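Local coordinates for nonsense-mediated mRNA decay protein 2 (Saccharomyces cerevisiae, PDB 4LUN) that takes part in nonsense-mediated decay of mRNAs containing premature stop codons, interacting with NAM7/UPF1 through its C-terminus, a region outside this N-terminal MIF4G domain, at residues D31-I34 with K35-T38. Sequence-based numbering, arbitrary orientation.
Sequences DSSI and KRNT
Ser33 and Ile34 start helix 34-44 by offering their carbonyls to the amides of Asn37 and Thr38, Ser33 O receiving Asn37 N at 3.0 Å. Serine suits the N-cap because its short hydroxyl can fold back over the first turn: with OG between the backbone N and carbonyl carbon (chi1 71°), Ser33 OG accepts from Arg36 N at 3.1 Å. Ser33 OG also donates to Asp31 OD1 at 2.7 Å, on the syn side of the carboxylate. Ser33 N meets Asp31 OD1 nearly end-on at 3.0 Å, closing an Asx turn, a role aspartate's short acid fills well. The other oxygen, Asp31 OD2, takes a salt-bridging hydrogen bond from Arg36 NH1 at 3.2 Å, met on its anti side with NH1 tilted out of the carboxylate plane, while OD2 lies in the guanidinium plane, at its edge. The two planes stand 75° apart. A bend at chi2 (62°) carries the long arginine past the carboxylate, and its several N-H groups let NE and NH2 reach Asp59 and Glu62, so one cation gathers three acids. Threonine's short hydroxyl can return to the preceding turn: Thr38 OG1 donates to Ile34 O at 2.8 Å, so Ile34 O accepts both amide and hydroxyl, while the methyl Thr38 CG2 packs on Ile34 CG2 at 3.9 Å. An Asx turn thus runs straight into a serine N-cap at the head of helix 34-44 in the HEAT-repeat MIF4G domain.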
ATOM      1  N   ASP A  31     -20.312 -29.679  -5.987  1.00 30.15           N
ATOM      2  CA  ASP A  31     -19.221 -30.633  -6.195  1.00 25.78           C
ATOM      3  C   ASP A  31     -18.237 -30.508  -5.042  1.00 29.14           C
ATOM      4  O   ASP A  31     -17.503 -29.521  -4.954  1.00 30.21           O
ATOM      5  CB  ASP A  31     -18.527 -30.315  -7.521  1.00 25.88           C
ATOM      6  CG  ASP A  31     -17.445 -31.329  -7.897  1.00 29.28           C
ATOM      7  OD1 ASP A  31     -16.978 -32.091  -7.025  1.00 23.60           O
ATOM      8  OD2 ASP A  31     -17.048 -31.350  -9.081  1.00 32.07           O
ATOM      9  N   SER A  32     -18.225 -31.498  -4.153  1.00 25.07           N
ATOM     10  CA  SER A  32     -17.323 -31.472  -3.005  1.00 28.65           C
ATOM     11  C   SER A  32     -16.171 -32.454  -3.164  1.00 28.03           C
ATOM     12  O   SER A  32     -15.442 -32.726  -2.208  1.00 31.83           O
ATOM     13  CB  SER A  32     -18.080 -31.751  -1.699  1.00 32.62           C
ATOM     14  OG  SER A  32     -18.610 -33.061  -1.676  1.00 38.58           O
ATOM     15  N   SER A  33     -15.995 -32.969  -4.377  1.00 24.07           N
ATOM     16  CA  SER A  33     -14.974 -33.983  -4.631  1.00 20.15           C
ATOM     17  C   SER A  33     -13.561 -33.462  -4.391  1.00 22.91           C
ATOM     18  O   SER A  33     -13.288 -32.264  -4.540  1.00 21.24           O
ATOM     19  CB  SER A  33     -15.083 -34.503  -6.065  1.00 22.04           C
ATOM     20  OG  SER A  33     -14.670 -33.508  -6.982  1.00 19.16           O
ATOM     21  N   ILE A  34     -12.664 -34.372  -4.031  1.00 19.29           N
ATOM     22  CA  ILE A  34     -11.268 -34.018  -3.810  1.00 16.80           C
ATOM     23  C   ILE A  34     -10.657 -33.440  -5.090  1.00 22.55           C
ATOM     24  O   ILE A  34      -9.963 -32.423  -5.041  1.00 21.58           O
ATOM     25  CB  ILE A  34     -10.437 -35.210  -3.314  1.00 18.74           C
ATOM     26  CG1 ILE A  34     -10.931 -35.692  -1.944  1.00 24.18           C
ATOM     27  CG2 ILE A  34      -8.962 -34.850  -3.269  1.00 21.50           C
ATOM     28  CD1 ILE A  34     -10.947 -34.615  -0.874  1.00 22.69           C
ATOM     29  N   LYS A  35     -10.936 -34.071  -6.233  1.00 18.04           N
ATOM     30  CA  LYS A  35     -10.409 -33.589  -7.510  1.00 19.47           C
ATOM     31  C   LYS A  35     -10.822 -32.143  -7.775  1.00 20.73           C
ATOM     32  O   LYS A  35      -9.986 -31.309  -8.137  1.00 20.52           O
ATOM     33  CB  LYS A  35     -10.861 -34.491  -8.668  1.00 19.11           C
ATOM     34  CG  LYS A  35     -10.304 -34.096 -10.032  1.00 25.23           C
ATOM     35  CD  LYS A  35     -10.413 -35.263 -11.033  1.00 28.31           C
ATOM     36  CE  LYS A  35     -11.739 -35.266 -11.785  1.00 28.85           C
ATOM     37  NZ  LYS A  35     -11.884 -36.494 -12.658  1.00 23.34           N
ATOM     38  N   ARG A  36     -12.097 -31.840  -7.555  1.00 20.50           N
ATOM     39  CA  ARG A  36     -12.623 -30.502  -7.832  1.00 20.37           C
ATOM     40  C   ARG A  36     -11.982 -29.469  -6.922  1.00 26.42           C
ATOM     41  O   ARG A  36     -11.624 -28.367  -7.360  1.00 23.83           O
ATOM     42  CB  ARG A  36     -14.140 -30.457  -7.639  1.00 23.20           C
ATOM     43  CG  ARG A  36     -14.781 -29.201  -8.212  1.00 29.12           C
ATOM     44  CD  ARG A  36     -14.560 -29.151  -9.709  1.00 31.67           C
ATOM     45  NE  ARG A  36     -14.983 -27.886 -10.302  1.00 37.71           N
ATOM     46  CZ  ARG A  36     -16.214 -27.645 -10.737  1.00 40.21           C
ATOM     47  NH1 ARG A  36     -17.151 -28.581 -10.632  1.00 33.15           N
ATOM     48  NH2 ARG A  36     -16.511 -26.469 -11.272  1.00 42.41           N
ATOM     49  N   ASN A  37     -11.847 -29.825  -5.649  1.00 20.53           N
ATOM     50  CA  ASN A  37     -11.379 -28.876  -4.648  1.00 28.91           C
ATOM     51  C   ASN A  37      -9.878 -28.653  -4.736  1.00 30.07           C
ATOM     52  O   ASN A  37      -9.408 -27.534  -4.577  1.00 27.97           O
ATOM     53  CB  ASN A  37     -11.795 -29.312  -3.241  1.00 27.81           C
ATOM     54  CG  ASN A  37     -13.300 -29.212  -3.015  1.00 34.27           C
ATOM     55  OD1 ASN A  37     -13.901 -28.154  -3.202  1.00 42.60           O
ATOM     56  ND2 ASN A  37     -13.915 -30.322  -2.622  1.00 41.20           N
ATOM     57  N   THR A  38      -9.118 -29.715  -4.988  1.00 27.75           N
ATOM     58  CA  THR A  38      -7.689 -29.546  -5.214  1.00 23.90           C
ATOM     59  C   THR A  38      -7.439 -28.847  -6.548  1.00 29.97           C
ATOM     60  O   THR A  38      -6.445 -28.139  -6.706  1.00 31.52           O
ATOM     61  CB  THR A  38      -6.924 -30.885  -5.177  1.00 26.32           C
ATOM     62  OG1 THR A  38      -7.506 -31.795  -6.113  1.00 25.22           O
ATOM     63  CG2 THR A  38      -6.977 -31.489  -3.797  1.00 27.99           C
TER